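D-aminopeptidase (Burkholderia sp. LK4, PDB 5TZB) probably acts as a beta-aminopeptidase of peptidase family S58, related to the Ntn hydrolases, releasing N-terminal beta-amino acids from peptides. Local coordinates at residues R22-G27 / V345-V350; I28-G33 / A201-A206; H117-V122 / P143-T148. One frame throughout, in Å; residues are numbered along the deposited sequence.

Contact 1: R22-G27 / V345-V350; sequences RTRDLG and VEEAIV
Arg24 and Glu347 cross at about a right angle and are joined by a side-on salt bridge, in which two nitrogens of the guanidinium each take a different carboxylate oxygen. Arg24 NH2 donates to Glu347 OE1 over 2.9 Å in a nearly straight bond (176°) lying in the guanidinium plane. The second bond, from Arg24 NE to Glu347 OE2, is longer at 3.3 Å. Both oxygens are met on their syn sides, yet the two flat groups are turned 39° apart, so the pair is twisted rather than coplanar. Glu347 reaches out fully extended, its CG anti to the backbone N (chi1 -174°), while the arginine chain bends at chi3 and turns its NE edge to the acid. A long acid and a long, five-donor base suit this span between loop and helix. Water 1 reinforces it, accepting from Arg24 N at 2.8 Å and donating to Glu347 OE2 at 2.6 Å. The buried carboxylate is further satisfied by Asn39 at OE2 and Arg203 at OE1.

Beside this polar grip, Thr23 crosses Val350, also at about a right angle. Its CG2 lies 3.8 Å from Val350 CG1, and its OG1, 3.6 Å from that same CG1, is hydrogen-bonded to Asn351; threonine thus serves an apolar and a polar neighbour at once.

The N-terminal loop, with its 3-10 turn, is in this way fastened to helix 331-355, which packs through Glu346 and Ile349 on helix 272-289 and through Glu347 on Ala201 of strand 197-204.

Contact 2: I28-G33 / A201-A206; sequences IRIGLG and ASRVLA
The guanidinium of Arg203 is the flat group that carries this contact, and its edges do the polar work. Ile30 O lies at one edge, near the plane, 2.7 Å from Arg203 NH2, although the N-H points well off the oxygen (123°) and the hydrogen bond is weak. At another edge Arg203 NH1 donates to Ser202 O, the carbonyl of the residue just before it, at 2.9 Å; that oxygen lies close to the guanidinium plane, whereas the donor stands above the plane of the carbonyl group. Gly33 comes in obliquely to the guanidinium, its C 3.7 Å from Arg203 CD.

The side chain folds back to reach these partners. It bends at chi2 (-71°), which keeps its end close to its own strand and beside the loop instead of letting it stretch past. Gly33, which has no side chain, lets its backbone lie directly against CD of Arg203. Ile30 offers CB to Arg203 NH2 at 4.0 Å; its CG2 branch packs on Glu346, while the end of the side chain leads away from Arg203.

Stronger partners complete the buried cation: Glu343 pairs with NE and Glu347 with NH1, both from helix 331-355. Glu347, paired with Arg24 as well, probably offsets the two positive charges where NH2 of Arg24 comes close to NH2 of Arg203. Glu343 also accepts from the backbone nitrogens of Leu32 and Gly33, so one acid holds both the arginine and the loop. Here a buried arginine, bonded through several edges, ties together an irregular N-terminal segment, strand 197-204 and the helix covering it, consistent with the alpha-beta-beta-alpha layering of Ntn-type hydrolases, in which helices cover the sheets.

Contact 3: H117-V122 / P143-T148; sequences HSVGAV and PVVMET
Val145 and Val119 bury the most surface here, packing the first turn of helix 119-129 against strand 144-148 within a beta-alpha-beta unit. Strand 111-115 leads into the helix, and strand 144-148 runs parallel to strand 111-115 and beside it in the sheet. The two valines lie alongside each other pointing in opposite directions, with Val119 CG1 3.9 Å from Val145 CG1. One helical turn on, Val122 comes down at a slant, its CG1 3.8 Å from Val145 CG1 and 3.9 Å from Val145 CG2. Val145 therefore sits with both methyls under the helix, CG1 touching both helix valines. In Val145 the CG1 methyl is anti to the backbone N (chi1 -178°), which spreads the two branches beneath them. Branched, compact valines suit a place where helix and sheet run close: they fill it without long chains, and beta-branching favours the strand.

Val122 also rests on Ala112 and Thr114 of strand 111-115, so the helix spans both strands. At this same first turn, Asp124 of a neighbouring subunit accepts from Gly120 N and Ala121 N.

Glu147, two residues along the strand, turns its carboxylate aside to Thr116 and Asp94 and leaves its methylenes to the helix: Val119 CG2 lies 3.6 Å from Glu147 CB and 3.7 Å from Glu147 CG.

How the contacts relate
Contacts 1 and 2 adjoin, their centres about 10 Å apart, and share a buried cluster of acids and arginines. Both bind consecutive pieces of the N-terminal loop, 22-27 and 28-33, to helix 331-355 and strand 197-204 respectively. Contact 3 lies on the opposite side of the chain's centre, about 27 Å from contact 1 and 30 Å from contact 2, measured between centres, where helix 119-129 packs on the five-stranded sheet. Along the chain the contacts are nested: 3 inside the loop closed by 2, and 2 inside that closed by 1. The N-terminal loop thus meets a late helix and a mid-chain strand on one side, while a local beta-alpha-beta crossover lies on the other.

Contact 1: R22-G27 / V345-V350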
loop_
_atom_site.group_PDB
_atom_site.type_symbol
_atom_site.label_atom_id
_atom_site.label_comp_id
_atom_site.label_asym_id
_atom_site.label_seq_id
_atom_site.Cartn_x
_atom_site.Cartn_y
_atom_site.Cartn_z
ATOM N N ARG C 22 17.797 34.573 -1.990
ATOM C CA ARG C 22 16.955 33.398 -2.247
ATOM C C ARG C 22 16.051 33.620 -3.463
ATOM O O ARG C 22 16.024 34.723 -4.031
ATOM C CB ARG C 22 16.114 33.046 -1.025
ATOM C CG ARG C 22 16.911 32.784 0.238
ATOM C CD ARG C 22 15.969 32.527 1.382
ATOM N NE ARG C 22 15.520 31.132 1.384
ATOM C CZ ARG C 22 14.551 30.661 2.162
ATOM N NH1 ARG C 22 13.904 31.477 2.983
ATOM N NH2 ARG C 22 14.213 29.378 2.114
ATOM N N THR C 23 15.315 32.579 -3.856
ATOM C CA THR C 23 14.519 32.606 -5.085
ATOM C C THR C 23 13.577 33.796 -5.129
ATOM O O THR C 23 13.560 34.550 -6.103
ATOM C CB THR C 23 13.687 31.316 -5.249
ATOM O OG1 THR C 23 14.562 30.181 -5.248
ATOM C CG2 THR C 23 12.898 31.330 -6.552
ATOM N N ARG C 24 12.817 33.965 -4.052
ATOM C CA ARG C 24 11.826 35.027 -3.948
ATOM C C ARG C 24 12.471 36.425 -3.932
ATOM O O ARG C 24 11.868 37.408 -4.375
ATOM C CB ARG C 24 10.982 34.807 -2.697
ATOM C CG ARG C 24 9.675 35.563 -2.667
ATOM C CD ARG C 24 8.784 35.025 -1.563
ATOM N NE ARG C 24 8.214 33.733 -1.908
ATOM C CZ ARG C 24 7.035 33.588 -2.500
ATOM N NH1 ARG C 24 6.305 34.659 -2.791
ATOM N NH2 ARG C 24 6.587 32.379 -2.789
ATOM N N ASP C 25 13.689 36.510 -3.403
ATOM C CA ASP C 25 14.419 37.773 -3.344
ATOM C C ASP C 25 14.840 38.225 -4.725
ATOM O O ASP C 25 15.169 39.394 -4.931
ATOM C CB ASP C 25 15.654 37.650 -2.446
ATOM C CG ASP C 25 15.305 37.252 -1.022
ATOM O OD1 ASP C 25 14.311 37.783 -0.486
ATOM O OD2 ASP C 25 16.009 36.393 -0.445
ATOM N N LEU C 26 14.845 37.291 -5.671
ATOM C CA LEU C 26 15.187 37.600 -7.051
ATOM C C LEU C 26 13.960 38.084 -7.815
ATOM O O LEU C 26 14.031 38.368 -9.009
ATOM C CB LEU C 26 15.774 36.372 -7.744
ATOM C CG LEU C 26 16.997 35.749 -7.078
ATOM C CD1 LEU C 26 17.467 34.516 -7.846
ATOM C CD2 LEU C 26 18.095 36.788 -6.969
ATOM N N GLY C 27 12.833 38.161 -7.112
ATOM C CA GLY C 27 11.569 38.536 -7.715
ATOM C C GLY C 27 10.876 37.352 -8.360
ATOM O O GLY C 27 9.839 37.506 -9.004
ATOM N N VAL C 345 7.132 22.689 -1.380
ATOM C CA VAL C 345 8.103 21.752 -1.934
ATOM C C VAL C 345 8.716 22.289 -3.227
ATOM O O VAL C 345 9.939 22.222 -3.418
ATOM C CB VAL C 345 7.460 20.378 -2.197
ATOM C CG1 VAL C 345 8.403 19.486 -3.013
ATOM C CG2 VAL C 345 7.086 19.733 -0.882
ATOM N N GLU C 346 7.876 22.828 -4.109
ATOM C CA GLU C 346 8.373 23.384 -5.360
ATOM C C GLU C 346 9.404 24.490 -5.079
ATOM O O GLU C 346 10.495 24.480 -5.649
ATOM C CB GLU C 346 7.219 23.927 -6.219
ATOM C CG GLU C 346 7.630 24.410 -7.616
ATOM C CD GLU C 346 6.453 24.950 -8.425
ATOM O OE1 GLU C 346 5.309 24.833 -7.950
ATOM O OE2 GLU C 346 6.669 25.511 -9.520
ATOM N N GLU C 347 9.069 25.431 -4.199
ATOM C CA GLU C 347 9.992 26.542 -3.929
ATOM C C GLU C 347 11.239 26.089 -3.169
ATOM O O GLU C 347 12.335 26.631 -3.375
ATOM C CB GLU C 347 9.308 27.667 -3.153
ATOM C CG GLU C 347 10.211 28.894 -3.002
ATOM C CD GLU C 347 9.504 30.100 -2.405
ATOM O OE1 GLU C 347 8.272 30.047 -2.231
ATOM O OE2 GLU C 347 10.189 31.114 -2.142
ATOM N N ALA C 348 11.070 25.092 -2.308
ATOM C CA ALA C 348 12.187 24.572 -1.530
ATOM C C ALA C 348 13.256 24.027 -2.469
ATOM O O ALA C 348 14.442 24.294 -2.286
ATOM C CB ALA C 348 11.714 23.487 -0.579
ATOM N N ILE C 349 12.819 23.297 -3.493
ATOM C CA ILE C 349 13.740 22.737 -4.477
ATOM C C ILE C 349 14.449 23.851 -5.250
ATOM O O ILE C 349 15.674 23.823 -5.402
ATOM C CB ILE C 349 13.009 21.794 -5.465
ATOM C CG1 ILE C 349 12.477 20.561 -4.721
ATOM C CG2 ILE C 349 13.956 21.368 -6.589
ATOM C CD1 ILE C 349 11.457 19.750 -5.503
ATOM N N VAL C 350 13.700 24.839 -5.733
ATOM C CA VAL C 350 14.335 25.929 -6.480
ATOM C C VAL C 350 15.280 26.711 -5.553
ATOM O O VAL C 350 16.359 27.142 -5.978
ATOM C CB VAL C 350 13.298 26.870 -7.131
ATOM C CG1 VAL C 350 13.997 27.945 -7.964
ATOM C CG2 VAL C 350 12.350 26.073 -8.024
HETATM O O HOH W 1 12.611 31.983 -2.153
#

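Contact 2: I28-G33 / A201-A206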
loop_
_atom_site.group_PDB
_atom_site.type_symbol
_atom_site.label_atom_id
_atom_site.label_comp_id
_atom_site.label_asym_id
_atom_site.label_seq_id
_atom_site.Cartn_x
_atom_site.Cartn_y
_atom_site.Cartn_z
ATOM N N ILE C 28 11.425 36.156 -8.153
ATOM C CA ILE C 28 10.813 34.947 -8.686
ATOM C C ILE C 28 9.831 34.396 -7.681
ATOM O O ILE C 28 10.223 33.928 -6.615
ATOM C CB ILE C 28 11.849 33.854 -9.007
ATOM C CG1 ILE C 28 12.925 34.395 -9.947
ATOM C CG2 ILE C 28 11.157 32.634 -9.607
ATOM C CD1 ILE C 28 14.148 33.514 -10.014
ATOM N N ARG C 29 8.553 34.432 -8.038
ATOM C CA ARG C 29 7.514 33.993 -7.129
ATOM C C ARG C 29 6.959 32.652 -7.580
ATOM O O ARG C 29 6.457 32.522 -8.692
ATOM C CB ARG C 29 6.403 35.028 -7.064
ATOM C CG ARG C 29 6.741 36.277 -6.271
ATOM C CD ARG C 29 5.556 37.241 -6.255
ATOM N NE ARG C 29 4.393 36.635 -5.598
ATOM C CZ ARG C 29 3.389 36.021 -6.226
ATOM N NH1 ARG C 29 3.389 35.911 -7.553
ATOM N NH2 ARG C 29 2.388 35.503 -5.520
ATOM N N ILE C 30 7.031 31.667 -6.693
ATOM C CA ILE C 30 6.544 30.323 -6.971
ATOM C C ILE C 30 5.134 30.128 -6.446
ATOM O O ILE C 30 4.880 30.333 -5.261
ATOM C CB ILE C 30 7.442 29.239 -6.322
ATOM C CG1 ILE C 30 8.903 29.358 -6.787
ATOM C CG2 ILE C 30 6.876 27.857 -6.602
ATOM C CD1 ILE C 30 9.115 29.088 -8.243
ATOM N N GLY C 31 4.215 29.761 -7.332
ATOM C CA GLY C 31 2.846 29.536 -6.936
ATOM C C GLY C 31 2.175 30.833 -6.528
ATOM O O GLY C 31 2.681 31.924 -6.814
ATOM N N LEU C 32 1.046 30.718 -5.834
ATOM C CA LEU C 32 0.246 31.894 -5.508
ATOM C C LEU C 32 0.136 32.210 -4.010
ATOM O O LEU C 32 -0.392 33.268 -3.633
ATOM C CB LEU C 32 -1.151 31.741 -6.113
ATOM C CG LEU C 32 -1.164 31.770 -7.641
ATOM C CD1 LEU C 32 -2.405 31.094 -8.208
ATOM C CD2 LEU C 32 -1.056 33.201 -8.120
ATOM N N GLY C 33 0.628 31.312 -3.160
ATOM C CA GLY C 33 0.444 31.433 -1.720
ATOM C C GLY C 33 1.440 32.387 -1.086
ATOM O O GLY C 33 2.340 32.898 -1.758
ATOM N N ALA C 201 11.091 26.053 2.435
ATOM C CA ALA C 201 10.082 27.078 2.164
ATOM C C ALA C 201 8.843 26.816 3.014
ATOM O O ALA C 201 8.700 25.742 3.602
ATOM C CB ALA C 201 9.699 27.108 0.679
ATOM N N SER C 202 7.956 27.803 3.075
ATOM C CA SER C 202 6.709 27.662 3.805
ATOM C C SER C 202 5.574 28.458 3.187
ATOM O O SER C 202 5.792 29.365 2.366
ATOM C CB SER C 202 6.898 28.091 5.263
ATOM O OG SER C 202 7.092 29.489 5.339
ATOM N N ARG C 203 4.358 28.118 3.602
ATOM C CA ARG C 203 3.156 28.845 3.213
ATOM C C ARG C 203 2.252 28.994 4.429
ATOM O O ARG C 203 2.130 28.067 5.246
ATOM C CB ARG C 203 2.412 28.110 2.097
ATOM C CG ARG C 203 3.143 28.043 0.772
ATOM C CD ARG C 203 3.193 29.391 0.080
ATOM N NE ARG C 203 3.768 29.311 -1.265
ATOM C CZ ARG C 203 5.068 29.391 -1.532
ATOM N NH1 ARG C 203 5.942 29.556 -0.544
ATOM N NH2 ARG C 203 5.502 29.315 -2.790
ATOM N N VAL C 204 1.600 30.145 4.541
ATOM C CA VAL C 204 0.652 30.376 5.621
ATOM C C VAL C 204 -0.741 30.508 5.024
ATOM O O VAL C 204 -0.954 31.322 4.133
ATOM C CB VAL C 204 0.987 31.670 6.413
ATOM C CG1 VAL C 204 -0.042 31.908 7.512
ATOM C CG2 VAL C 204 2.396 31.612 7.005
ATOM N N LEU C 205 -1.696 29.730 5.513
ATOM C CA LEU C 205 -3.067 29.848 5.022
ATOM C C LEU C 205 -3.732 31.073 5.628
ATOM O O LEU C 205 -3.331 31.550 6.694
ATOM C CB LEU C 205 -3.886 28.606 5.360
ATOM C CG LEU C 205 -3.402 27.266 4.822
ATOM C CD1 LEU C 205 -4.475 26.178 4.935
ATOM C CD2 LEU C 205 -2.921 27.419 3.408
ATOM N N ALA C 206 -4.737 31.592 4.935
ATOM C CA ALA C 206 -5.519 32.717 5.449
ATOM C C ALA C 206 -6.373 32.293 6.645
ATOM O O ALA C 206 -6.619 31.107 6.861
ATOM C CB ALA C 206 -6.395 33.307 4.354
#

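Contact 3: H117-V122 / P143-T148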
loop_
_atom_site.group_PDB
_atom_site.type_symbol
_atom_site.label_atom_id
_atom_site.label_comp_id
_atom_site.label_asym_id
_atom_site.label_seq_id
_atom_site.Cartn_x
_atom_site.Cartn_y
_atom_site.Cartn_z
ATOM N N HIS C 117 25.423 5.774 2.448
ATOM C CA HIS C 117 26.226 4.810 3.179
ATOM C C HIS C 117 26.444 5.182 4.649
ATOM O O HIS C 117 27.142 4.483 5.374
ATOM C CB HIS C 117 27.561 4.611 2.458
ATOM C CG HIS C 117 27.418 3.882 1.156
ATOM N ND1 HIS C 117 28.475 3.641 0.305
ATOM C CD2 HIS C 117 26.332 3.315 0.577
ATOM C CE1 HIS C 117 28.044 2.978 -0.754
ATOM N NE2 HIS C 117 26.746 2.763 -0.611
ATOM N N SER C 118 25.811 6.256 5.092
ATOM C CA SER C 118 25.953 6.699 6.470
ATOM C C SER C 118 24.657 6.586 7.286
ATOM O O SER C 118 24.625 6.973 8.459
ATOM C CB SER C 118 26.451 8.153 6.493
ATOM O OG SER C 118 27.720 8.274 5.880
ATOM N N VAL C 119 23.595 6.073 6.673
ATOM C CA VAL C 119 22.287 6.009 7.334
ATOM C C VAL C 119 22.297 5.243 8.663
ATOM O O VAL C 119 21.743 5.713 9.658
ATOM C CB VAL C 119 21.229 5.388 6.403
ATOM C CG1 VAL C 119 19.912 5.049 7.183
ATOM C CG2 VAL C 119 20.952 6.337 5.230
ATOM N N GLY C 120 22.931 4.075 8.682
ATOM C CA GLY C 120 22.975 3.273 9.887
ATOM C C GLY C 120 23.698 3.927 11.057
ATOM O O GLY C 120 23.209 3.905 12.200
ATOM N N ALA C 121 24.867 4.504 10.776
ATOM C CA ALA C 121 25.649 5.166 11.815
ATOM C C ALA C 121 24.849 6.344 12.395
ATOM O O ALA C 121 24.823 6.548 13.604
ATOM C CB ALA C 121 27.004 5.638 11.263
ATOM N N VAL C 122 24.192 7.104 11.525
ATOM C CA VAL C 122 23.359 8.221 11.958
ATOM C C VAL C 122 22.161 7.745 12.774
ATOM O O VAL C 122 21.840 8.319 13.825
ATOM C CB VAL C 122 22.865 9.061 10.747
ATOM C CG1 VAL C 122 21.738 10.014 11.160
ATOM C CG2 VAL C 122 24.054 9.812 10.096
ATOM N N PRO C 143 14.494 5.894 15.150
ATOM C CA PRO C 143 14.694 7.186 14.466
ATOM C C PRO C 143 14.439 7.151 12.947
ATOM O O PRO C 143 14.657 6.130 12.288
ATOM C CB PRO C 143 16.163 7.518 14.753
ATOM C CG PRO C 143 16.547 6.639 15.953
ATOM C CD PRO C 143 15.724 5.401 15.786
ATOM N N VAL C 144 13.970 8.269 12.404
ATOM C CA VAL C 144 13.762 8.379 10.970
ATOM C C VAL C 144 14.990 9.001 10.324
ATOM O O VAL C 144 15.336 10.149 10.600
ATOM C CB VAL C 144 12.509 9.221 10.623
ATOM C CG1 VAL C 144 12.395 9.415 9.092
ATOM C CG2 VAL C 144 11.232 8.553 11.182
ATOM N N VAL C 145 15.665 8.234 9.475
ATOM C CA VAL C 145 16.825 8.737 8.765
ATOM C C VAL C 145 16.590 8.477 7.289
ATOM O O VAL C 145 16.158 7.384 6.911
ATOM C CB VAL C 145 18.135 8.078 9.228
ATOM C CG1 VAL C 145 19.330 8.673 8.478
ATOM C CG2 VAL C 145 18.320 8.269 10.724
ATOM N N MET C 146 16.805 9.507 6.468
ATOM C CA MET C 146 16.627 9.391 5.029
ATOM C C MET C 146 17.908 9.842 4.356
ATOM O O MET C 146 18.786 10.394 5.017
ATOM C CB MET C 146 15.415 10.203 4.578
ATOM C CG MET C 146 14.101 9.640 5.134
ATOM S SD MET C 146 12.648 10.600 4.686
ATOM C CE MET C 146 12.819 11.979 5.817
ATOM N N GLU C 147 18.033 9.604 3.049
ATOM C CA GLU C 147 19.307 9.817 2.386
ATOM C C GLU C 147 19.191 10.160 0.909
ATOM O O GLU C 147 18.171 9.884 0.279
ATOM C CB GLU C 147 20.188 8.567 2.524
ATOM C CG GLU C 147 19.575 7.281 1.965
ATOM C CD GLU C 147 19.653 7.171 0.430
ATOM O OE1 GLU C 147 20.546 7.794 -0.193
ATOM O OE2 GLU C 147 18.815 6.444 -0.146
ATOM N N THR C 148 20.249 10.758 0.372
ATOM C CA THR C 148 20.474 10.796 -1.071
ATOM C C THR C 148 21.965 10.471 -1.324
ATOM O O THR C 148 22.772 10.444 -0.389
ATOM C CB THR C 148 20.073 12.158 -1.682
ATOM O OG1 THR C 148 20.802 13.199 -1.031
ATOM C CG2 THR C 148 18.560 12.419 -1.490
#